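Local coordinates for putative Nitroreductase (Anabaena variabilis ATCC 29413, PDB 3EO7), which binds flavin mononucleotide and is probably an FMN-dependent oxidoreductase of the nitroreductase family, at residues I318-L324 with Y363-L368; E393-Y397 with Q408-F414; G211-D215 with R451-Y455. All blocks are in the same frame, centred on the assembly; numbering follows the deposited sequence. Where two conformers were deposited one is given.

Interaction 1: I318-L324 with Y363-L368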
loop_
_atom_site.group_PDB
_atom_site.type_symbol
_atom_site.label_atom_id
_atom_site.label_comp_id
_atom_site.label_asym_id
_atom_site.label_seq_id
_atom_site.Cartn_x
_atom_site.Cartn_y
_atom_site.Cartn_z
ATOM N N ILE A 318 -12.465 16.982 2.361
ATOM C CA ILE A 318 -13.208 16.131 3.281
ATOM C C ILE A 318 -12.874 16.619 4.686
ATOM O O ILE A 318 -11.704 16.837 5.008
ATOM C CB ILE A 318 -12.786 14.641 3.146
ATOM C CG1 ILE A 318 -13.212 14.081 1.788
ATOM C CG2 ILE A 318 -13.389 13.790 4.247
ATOM C CD1 ILE A 318 -12.774 12.643 1.521
ATOM N N TYR A 319 -13.898 16.792 5.517
ATOM C CA TYR A 319 -13.713 17.212 6.913
ATOM C C TYR A 319 -13.591 15.961 7.758
ATOM O O TYR A 319 -14.501 15.137 7.773
ATOM C CB TYR A 319 -14.864 18.075 7.396
ATOM C CG TYR A 319 -14.712 18.460 8.853
ATOM C CD1 TYR A 319 -13.583 19.150 9.296
ATOM C CD2 TYR A 319 -15.694 18.138 9.774
ATOM C CE1 TYR A 319 -13.449 19.520 10.641
ATOM C CE2 TYR A 319 -15.574 18.507 11.099
ATOM C CZ TYR A 319 -14.461 19.184 11.529
ATOM O OH TYR A 319 -14.395 19.523 12.869
ATOM N N TRP A 320 -12.448 15.823 8.431
ATOM C CA TRP A 320 -12.163 14.630 9.237
ATOM C C TRP A 320 -12.470 14.738 10.730
ATOM O O TRP A 320 -12.055 13.871 11.494
ATOM C CB TRP A 320 -10.707 14.221 9.040
ATOM C CG TRP A 320 -10.416 13.752 7.639
ATOM C CD1 TRP A 320 -9.776 14.441 6.645
ATOM C CD2 TRP A 320 -10.768 12.488 7.097
ATOM N NE1 TRP A 320 -9.686 13.658 5.505
ATOM C CE2 TRP A 320 -10.292 12.453 5.760
ATOM C CE3 TRP A 320 -11.412 11.353 7.615
ATOM C CZ2 TRP A 320 -10.475 11.349 4.941
ATOM C CZ3 TRP A 320 -11.562 10.238 6.795
ATOM C CH2 TRP A 320 -11.076 10.244 5.483
ATOM N N GLY A 321 -13.219 15.770 11.137
ATOM C CA GLY A 321 -13.596 15.963 12.531
ATOM C C GLY A 321 -12.538 16.667 13.341
ATOM O O GLY A 321 -11.379 16.804 12.925
ATOM N N GLU A 322 -12.917 17.072 14.550
ATOM C CA GLU A 322 -11.974 17.733 15.430
ATOM C C GLU A 322 -10.869 16.757 15.786
ATOM O O GLU A 322 -11.155 15.603 16.126
ATOM C CB GLU A 322 -12.674 18.236 16.703
ATOM C CG GLU A 322 -11.716 18.904 17.682
ATOM N N ASN A 323 -9.621 17.221 15.691
ATOM C CA ASN A 323 -8.430 16.431 15.963
ATOM C C ASN A 323 -8.429 15.083 15.242
ATOM O O ASN A 323 -7.981 14.079 15.784
ATOM C CB ASN A 323 -8.266 16.213 17.451
ATOM C CG ASN A 323 -8.249 17.509 18.218
ATOM O OD1 ASN A 323 -9.040 17.694 19.144
ATOM N ND2 ASN A 323 -7.392 18.439 17.798
ATOM N N LEU A 324 -8.929 15.079 14.009
ATOM C CA LEU A 324 -8.960 13.871 13.178
ATOM C C LEU A 324 -9.780 12.709 13.748
ATOM O O LEU A 324 -9.586 11.553 13.347
ATOM C CB LEU A 324 -7.526 13.414 12.839
ATOM C CG LEU A 324 -6.636 14.397 12.069
ATOM C CD1 LEU A 324 -5.169 13.887 11.853
ATOM C CD2 LEU A 324 -7.291 14.700 10.675
ATOM N N TYR A 363 -5.102 19.377 3.052
ATOM C CA TYR A 363 -5.413 18.850 4.381
ATOM C C TYR A 363 -4.439 19.314 5.464
ATOM O O TYR A 363 -4.522 18.853 6.603
ATOM C CB TYR A 363 -5.498 17.306 4.318
ATOM C CG TYR A 363 -6.649 16.930 3.438
ATOM C CD1 TYR A 363 -6.502 16.884 2.053
ATOM C CD2 TYR A 363 -7.907 16.737 3.972
ATOM C CE1 TYR A 363 -7.588 16.638 1.244
ATOM C CE2 TYR A 363 -8.993 16.476 3.168
ATOM C CZ TYR A 363 -8.815 16.432 1.800
ATOM O OH TYR A 363 -9.889 16.193 0.989
ATOM N N ILE A 364 -3.563 20.267 5.138
ATOM C CA ILE A 364 -2.593 20.744 6.116
ATOM C C ILE A 364 -3.278 21.368 7.336
ATOM O O ILE A 364 -2.808 21.191 8.447
ATOM C CB ILE A 364 -1.536 21.724 5.521
ATOM C CG1 ILE A 364 -2.156 23.007 5.023
ATOM C CG2 ILE A 364 -0.800 21.080 4.387
ATOM C CD1 ILE A 364 -1.085 24.017 4.550
ATOM N N ASP A 365 -4.400 22.048 7.136
ATOM C CA ASP A 365 -5.118 22.672 8.239
ATOM C C ASP A 365 -5.829 21.678 9.151
ATOM O O ASP A 365 -6.365 22.072 10.188
ATOM C CB ASP A 365 -6.075 23.771 7.745
ATOM C CG ASP A 365 -7.236 23.239 6.934
ATOM O OD1 ASP A 365 -7.231 22.052 6.548
ATOM O OD2 ASP A 365 -8.141 24.059 6.642
ATOM N N GLN A 366 -5.841 20.404 8.769
ATOM C CA GLN A 366 -6.401 19.336 9.607
ATOM C C GLN A 366 -5.286 18.456 10.200
ATOM O O GLN A 366 -5.546 17.353 10.694
ATOM C CB GLN A 366 -7.399 18.493 8.824
ATOM C CG GLN A 366 -8.573 19.279 8.284
ATOM C CD GLN A 366 -9.612 18.365 7.693
ATOM O OE1 GLN A 366 -10.240 17.601 8.425
ATOM N NE2 GLN A 366 -9.796 18.418 6.352
ATOM N N SER A 367 -4.052 18.948 10.133
ATOM C CA SER A 367 -2.880 18.267 10.712
ATOM C C SER A 367 -2.427 17.017 9.954
ATOM O O SER A 367 -1.805 16.118 10.528
ATOM C CB SER A 367 -3.114 17.949 12.195
ATOM O OG SER A 367 -3.384 19.147 12.900
ATOM N N LEU A 368 -2.753 16.955 8.666
ATOM C CA LEU A 368 -2.264 15.870 7.810
ATOM C C LEU A 368 -1.068 16.419 7.030
ATOM O O LEU A 368 -0.913 17.633 6.845
ATOM C CB LEU A 368 -3.349 15.340 6.884
ATOM C CG LEU A 368 -4.507 14.674 7.637
ATOM C CD1 LEU A 368 -5.629 14.290 6.671
ATOM C CD2 LEU A 368 -4.027 13.462 8.474
HETATM O O HOH W 1 -10.101 17.953 11.119
#
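The side-chain amide of Q366 acts as a two-sided clamp on the backbone of the facing loop: its NE2 donates to I318 O (2.8 Å) while its OE1 accepts from W320 N (2.8 Å), so one glutamine satisfies the peptide groups flanking Y319. A water extends the bridge, donating both to Q366 OE1 (2.7 Å) and to G321 O (2.5 Å). Three residues before Q366, the Y363 hydroxyl accepts from I318 N, with OH 3.0 Å from that nitrogen, and I318 is thus held through both its N and its O. The five-membered ring of the W320 indole and the Y363 ring meet obliquely, centroids 5.7 Å apart and planes at 57°, and W320 CD1 lies 4.1 Å from L368 CD1. L324, the N-cap residue of helix 325-333, reaches over to L368 (CD1 to CD2, 3.6 Å) and brings its CD2 within 3.2 Å of Q366 O. Two connections are thereby tied together, the one entering helix 325-333 and the one, partly 3-10 at 364-365, leading from helix 347-358 to strand 381-390. F356 of helix 347-358 packs against W320, Y363 and L368, while helices 181-202 and 452-473 close on L324 and I318 respectively.

Interaction 2: E393-Y397 with Q408-F414. With PGR (R-1,2-propanediol), chain S; ACT (acetate ion), chain O; ACT (acetate ion), chain P.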
loop_
_atom_site.group_PDB
_atom_site.type_symbol
_atom_site.label_atom_id
_atom_site.label_comp_id
_atom_site.label_asym_id
_atom_site.label_seq_id
_atom_site.Cartn_x
_atom_site.Cartn_y
_atom_site.Cartn_z
ATOM N N GLU A 393 -20.649 12.211 -17.820
ATOM C CA GLU A 393 -20.954 11.214 -18.830
ATOM C C GLU A 393 -20.216 9.889 -18.527
ATOM O O GLU A 393 -19.040 9.890 -18.154
ATOM C CB GLU A 393 -20.531 11.707 -20.211
ATOM C CG GLU A 393 -21.372 12.845 -20.722
ATOM C CD GLU A 393 -20.947 13.318 -22.081
ATOM O OE1 GLU A 393 -19.905 12.850 -22.591
ATOM O OE2 GLU A 393 -21.653 14.175 -22.648
ATOM N N ALA A 394 -20.888 8.766 -18.782
ATOM C CA ALA A 394 -20.250 7.470 -18.623
ATOM C C ALA A 394 -19.193 7.312 -19.710
ATOM O O ALA A 394 -19.428 7.625 -20.893
ATOM C CB ALA A 394 -21.288 6.332 -18.712
ATOM N N GLY A 395 -18.019 6.869 -19.284
ATOM C CA GLY A 395 -16.903 6.634 -20.192
ATOM C C GLY A 395 -15.622 6.445 -19.420
ATOM O O GLY A 395 -15.626 6.063 -18.259
ATOM N N CYS A 396 -14.514 6.724 -20.088
ATOM C CA CYS A 396 -13.207 6.597 -19.493
ATOM C C CYS A 396 -12.541 7.948 -19.533
ATOM O O CYS A 396 -12.577 8.649 -20.551
ATOM C CB CYS A 396 -12.352 5.583 -20.216
ATOM S SG CYS A 396 -10.760 5.342 -19.325
ATOM N N TYR A 397 -11.913 8.295 -18.410
ATOM C CA TYR A 397 -11.252 9.580 -18.231
ATOM C C TYR A 397 -9.846 9.392 -17.722
ATOM O O TYR A 397 -9.589 8.577 -16.848
ATOM C CB TYR A 397 -12.010 10.429 -17.194
ATOM C CG TYR A 397 -13.419 10.772 -17.594
ATOM C CD1 TYR A 397 -14.443 9.849 -17.427
ATOM C CD2 TYR A 397 -13.727 12.010 -18.149
ATOM C CE1 TYR A 397 -15.719 10.143 -17.793
ATOM C CE2 TYR A 397 -15.038 12.333 -18.520
ATOM C CZ TYR A 397 -16.027 11.381 -18.346
ATOM O OH TYR A 397 -17.318 11.677 -18.709
ATOM N N GLN A 408 -11.733 13.287 -20.938
ATOM C CA GLN A 408 -12.527 12.159 -21.488
ATOM C C GLN A 408 -11.834 11.563 -22.699
ATOM O O GLN A 408 -11.579 12.256 -23.681
ATOM C CB GLN A 408 -13.926 12.607 -21.883
ATOM C CG GLN A 408 -14.890 11.479 -22.201
ATOM C CD GLN A 408 -16.214 12.001 -22.652
ATOM O OE1 GLN A 408 -16.375 12.388 -23.817
ATOM N NE2 GLN A 408 -17.193 12.005 -21.745
ATOM N N ILE A 409 -11.516 10.286 -22.600
ATOM C CA ILE A 409 -10.843 9.570 -23.683
ATOM C C ILE A 409 -11.757 8.556 -24.372
ATOM O O ILE A 409 -11.453 8.144 -25.467
ATOM C CB ILE A 409 -9.497 9.005 -23.277
ATOM C CG1 ILE A 409 -9.622 7.899 -22.235
ATOM C CG2 ILE A 409 -8.538 10.175 -22.849
ATOM C CD1 ILE A 409 -8.232 7.261 -21.873
ATOM N N ARG A 410 -12.860 8.157 -23.725
ATOM C CA ARG A 410 -13.862 7.312 -24.354
ATOM C C ARG A 410 -15.236 7.658 -23.758
ATOM O O ARG A 410 -15.342 8.000 -22.569
ATOM C CB ARG A 410 -13.624 5.822 -24.163
ATOM C CG ARG A 410 -12.397 5.224 -24.804
ATOM C CD ARG A 410 -12.386 5.235 -26.321
ATOM N NE ARG A 410 -11.198 4.542 -26.844
ATOM C CZ ARG A 410 -9.987 5.094 -26.939
ATOM N NH1 ARG A 410 -9.757 6.356 -26.589
ATOM N NH2 ARG A 410 -8.983 4.375 -27.410
ATOM N N PHE A 411 -16.252 7.515 -24.599
ATOM C CA PHE A 411 -17.635 7.751 -24.256
ATOM C C PHE A 411 -18.382 6.438 -24.490
ATOM O O PHE A 411 -18.610 6.037 -25.640
ATOM C CB PHE A 411 -18.222 8.885 -25.086
ATOM C CG PHE A 411 -19.686 9.086 -24.890
ATOM C CD1 PHE A 411 -20.171 9.451 -23.642
ATOM C CD2 PHE A 411 -20.598 8.877 -25.927
ATOM C CE1 PHE A 411 -21.498 9.626 -23.444
ATOM C CE2 PHE A 411 -21.941 9.061 -25.719
ATOM C CZ PHE A 411 -22.391 9.442 -24.492
ATOM N N LYS A 412 -18.768 5.799 -23.398
ATOM C CA LYS A 412 -19.413 4.488 -23.442
ATOM C C LYS A 412 -19.820 4.042 -22.040
ATOM O O LYS A 412 -19.208 4.435 -21.066
ATOM C CB LYS A 412 -18.405 3.426 -23.931
ATOM C CG LYS A 412 -19.084 2.103 -24.320
ATOM C CD LYS A 412 -18.106 1.031 -24.694
ATOM C CE LYS A 412 -18.886 -0.187 -25.237
ATOM N NZ LYS A 412 -18.006 -1.241 -25.684
ATOM N N ASN A 413 -20.862 3.210 -21.964
ATOM C CA ASN A 413 -21.247 2.543 -20.713
ATOM C C ASN A 413 -20.400 1.264 -20.646
ATOM O O ASN A 413 -20.571 0.357 -21.473
ATOM C CB ASN A 413 -22.743 2.192 -20.752
ATOM C CG ASN A 413 -23.191 1.451 -19.507
ATOM O OD1 ASN A 413 -22.491 0.594 -19.014
ATOM N ND2 ASN A 413 -24.384 1.755 -19.022
ATOM N N PHE A 414 -19.491 1.201 -19.685
ATOM C CA PHE A 414 -18.528 0.114 -19.571
ATOM C C PHE A 414 -18.871 -0.986 -18.537
ATOM O O PHE A 414 -18.013 -1.827 -18.241
ATOM C CB PHE A 414 -17.149 0.688 -19.221
ATOM C CG PHE A 414 -16.449 1.364 -20.379
ATOM C CD1 PHE A 414 -16.064 0.621 -21.490
ATOM C CD2 PHE A 414 -16.104 2.696 -20.324
ATOM C CE1 PHE A 414 -15.380 1.205 -22.534
ATOM C CE2 PHE A 414 -15.434 3.304 -21.374
ATOM C CZ PHE A 414 -15.059 2.573 -22.467
HETATM C C1 PGR S . -13.142 13.531 -26.557
HETATM C C2 PGR S . -14.148 12.399 -26.821
HETATM C C3 PGR S . -13.613 11.073 -26.262
HETATM O O1 PGR S . -13.058 13.895 -25.179
HETATM O O2 PGR S . -15.483 12.667 -26.365
HETATM C C ACT O . -19.676 15.617 -18.225
HETATM O O ACT O . -20.844 15.207 -18.049
HETATM O OXT ACT O . -19.446 16.754 -17.723
HETATM C CH3 ACT O . -18.669 14.769 -18.960
HETATM C C ACT P . -5.683 5.978 -26.900
HETATM O O ACT P . -6.350 6.756 -26.128
HETATM O OXT ACT P . -6.282 5.383 -27.846
HETATM C CH3 ACT P . -4.221 5.700 -26.746
#
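This is the antiparallel beta hairpin of strands 395-400 and 405-411, interrupted by a classic beta bulge, within the mixed sheet of the second nitroreductase-family region, where strand 381-390 flanks 395-400 and strand 310-312 flanks 405-411. Q408 pairs with Y397 in a non-hydrogen-bonded position, CA atoms 4.3 Å apart. Its side chain runs along the tyrosine ring, CG making an off-centre CH-pi contact 4.2 Å from the centroid, and ends with NE2 donating both to Y397 OH (3.1 Å) and to E393 OE1 (3.0 Å). Propanediol, probably from the crystallisation liquor, binds Q408 through O and OE1. The bulge comes next: I409 and R410 both face C396, whose O accepts from I409 N (2.8 Å) and R410 N (3.2 Å), so the register shifts by one residue. I409 CG1 also lies 4.0 Å from C396 SG. R410 O completes the hydrogen-bonded pair by accepting from C396 N (2.9 Å), while its guanidinium leads away to an acetate. F411 sits opposite G395, a glycine position where a CB would clash with R410 O; the close approach allows a CA-H...O contact from G395 CA to R410 O at 3.2 Å. After the strand, K412 N donates to A394 O (3.2 Å), although the lysine NZ itself turns to a salt bridge with E417. N413 OD1 is hydrogen-bonded to R415 N at the first residue of helix 415-421. F414, the N-cap residue of that helix, is buried against L493 and V492 of helix 486-493, and presents its ring edge to the other strand, CE2 being 4.0 Å from C396 CB.

Interaction 3: G211-D215 with R451-Y455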
loop_
_atom_site.group_PDB
_atom_site.type_symbol
_atom_site.label_atom_id
_atom_site.label_comp_id
_atom_site.label_asym_id
_atom_site.label_seq_id
_atom_site.Cartn_x
_atom_site.Cartn_y
_atom_site.Cartn_z
ATOM N N GLY A 211 12.801 2.993 0.724
ATOM C CA GLY A 211 12.716 1.825 -0.122
ATOM C C GLY A 211 14.056 1.319 -0.608
ATOM O O GLY A 211 14.127 0.184 -1.084
ATOM N N GLY A 212 15.056 2.188 -0.571
ATOM C CA GLY A 212 16.426 1.922 -0.970
ATOM C C GLY A 212 17.301 1.485 0.188
ATOM O O GLY A 212 17.750 2.288 1.008
ATOM N N PHE A 213 17.502 0.175 0.287
ATOM C CA PHE A 213 18.307 -0.399 1.364
ATOM C C PHE A 213 18.886 -1.731 0.882
ATOM O O PHE A 213 18.388 -2.306 -0.073
ATOM C CB PHE A 213 17.463 -0.590 2.646
ATOM C CG PHE A 213 16.201 -1.388 2.431
ATOM C CD1 PHE A 213 16.247 -2.772 2.328
ATOM C CD2 PHE A 213 14.982 -0.762 2.324
ATOM C CE1 PHE A 213 15.084 -3.499 2.113
ATOM C CE2 PHE A 213 13.805 -1.471 2.106
ATOM C CZ PHE A 213 13.852 -2.850 2.007
ATOM N N ILE A 214 19.905 -2.205 1.589
ATOM C CA ILE A 214 20.589 -3.462 1.312
ATOM C C ILE A 214 19.746 -4.574 1.931
ATOM O O ILE A 214 19.753 -4.790 3.148
ATOM C CB ILE A 214 22.054 -3.474 1.846
ATOM C CG1 ILE A 214 22.839 -2.282 1.250
ATOM C CG2 ILE A 214 22.725 -4.803 1.526
ATOM C CD1 ILE A 214 24.217 -2.042 1.908
ATOM N N ASP A 215 18.970 -5.238 1.078
ATOM C CA ASP A 215 18.037 -6.280 1.558
ATOM C C ASP A 215 18.700 -7.289 2.466
ATOM O O ASP A 215 18.176 -7.595 3.529
ATOM C CB ASP A 215 17.332 -6.996 0.407
ATOM C CG ASP A 215 16.562 -6.040 -0.490
ATOM O OD1 ASP A 215 17.214 -5.262 -1.235
ATOM O OD2 ASP A 215 15.319 -6.096 -0.459
ATOM N N ARG A 451 13.684 -3.492 -9.327
ATOM C CA ARG A 451 13.099 -3.221 -7.996
ATOM C C ARG A 451 11.957 -2.211 -8.053
ATOM O O ARG A 451 11.150 -2.140 -7.142
ATOM C CB ARG A 451 14.200 -2.751 -7.052
ATOM C CG ARG A 451 13.789 -2.493 -5.586
ATOM C CD ARG A 451 14.960 -1.825 -4.890
ATOM N NE ARG A 451 14.869 -1.658 -3.416
ATOM C CZ ARG A 451 15.341 -2.564 -2.541
ATOM N NH1 ARG A 451 15.858 -3.718 -2.964
ATOM N NH2 ARG A 451 15.301 -2.312 -1.248
ATOM N N VAL A 452 11.869 -1.425 -9.130
ATOM C CA VAL A 452 10.778 -0.460 -9.267
ATOM C C VAL A 452 9.421 -1.164 -9.179
ATOM O O VAL A 452 8.435 -0.561 -8.747
ATOM C CB VAL A 452 10.840 0.355 -10.595
ATOM C CG1 VAL A 452 10.358 -0.490 -11.814
ATOM C CG2 VAL A 452 10.016 1.700 -10.435
ATOM N N TYR A 453 9.376 -2.452 -9.529
ATOM C CA TYR A 453 8.138 -3.206 -9.465
ATOM C C TYR A 453 7.546 -3.154 -8.064
ATOM O O TYR A 453 6.313 -3.017 -7.904
ATOM C CB TYR A 453 8.374 -4.657 -9.906
ATOM C CG TYR A 453 7.111 -5.354 -10.366
ATOM C CD1 TYR A 453 6.671 -5.238 -11.667
ATOM C CD2 TYR A 453 6.379 -6.134 -9.495
ATOM C CE1 TYR A 453 5.519 -5.891 -12.121
ATOM C CE2 TYR A 453 5.261 -6.816 -9.927
ATOM C CZ TYR A 453 4.821 -6.659 -11.247
ATOM O OH TYR A 453 3.712 -7.329 -11.656
ATOM N N ARG A 454 8.404 -3.316 -7.046
ATOM C CA ARG A 454 7.964 -3.203 -5.656
ATOM C C ARG A 454 7.374 -1.808 -5.387
ATOM O O ARG A 454 6.320 -1.665 -4.814
ATOM C CB ARG A 454 9.152 -3.343 -4.701
ATOM C CG ARG A 454 9.908 -4.613 -4.797
ATOM C CD ARG A 454 10.944 -4.598 -3.652
ATOM N NE ARG A 454 11.901 -5.661 -3.800
ATOM C CZ ARG A 454 12.907 -5.893 -2.945
ATOM N NH1 ARG A 454 13.063 -5.121 -1.875
ATOM N NH2 ARG A 454 13.729 -6.898 -3.170
ATOM N N TYR A 455 8.109 -0.798 -5.834
ATOM C CA TYR A 455 7.768 0.599 -5.579
ATOM C C TYR A 455 6.426 0.955 -6.177
ATOM O O TYR A 455 5.607 1.632 -5.549
ATOM C CB TYR A 455 8.818 1.547 -6.124
ATOM C CG TYR A 455 10.246 1.390 -5.593
ATOM C CD1 TYR A 455 10.509 0.915 -4.308
ATOM C CD2 TYR A 455 11.328 1.842 -6.345
ATOM C CE1 TYR A 455 11.778 0.848 -3.837
ATOM C CE2 TYR A 455 12.642 1.773 -5.876
ATOM C CZ TYR A 455 12.866 1.265 -4.599
ATOM O OH TYR A 455 14.148 1.195 -4.070
HETATM O O HOH W 2 11.929 -2.416 -1.109
#
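A buried salt-bridge network joins the loop preceding helix 215-222, in the first nitroreductase-family region, to the beginning of helix 452-473 in the second, linking the two nitroreductase-family regions of the chain. D215 is the acidic centre: OD1 pairs with R451 NH1 at 2.7 Å and OD2 with R454 NH1 at 2.8 Å, each carboxylate oxygen thus taking a different arginine. OD2 also accepts from R454 NH2 (3.2 Å). T278 and I280 give the network further partners, T278 accepting from both arginines and I280 N donating to D215 OD1. R451 also grips the loop backbone, its NE and NH2 donating to G211 O at 3.1 and 2.8 Å. Y455 crowds G211 so closely that a CB there would clash with its ring; the tyrosine hydroxyl is hydrogen-bonded to L254 O. Over the F213 ring face lies the R451 guanidinium in a cation-pi contact, CZ 4.8 Å from the ring centroid and 11° off its normal.

How the interactions relate
The three contacts lie well apart, their centres 32 to 36 Å from one another and nearest atoms about 19 to 20 Å, so none touches another. Interaction 3 spans the chain: its segments are 236 residues apart, one in each nitroreductase-family region, and interactions 1 and 2 fall in sequence between them, 1 first. Helix 452-473 connects two of the sites, since interaction 3 uses its start and I318 of interaction 1 packs on A470 and Q473 near its end. The W320 side chain is about 9 Å from that of the FMN-binding R334, the R454 side chain is about 14 Å from the bound FMN, and interaction 2 lies away from the annotated sites.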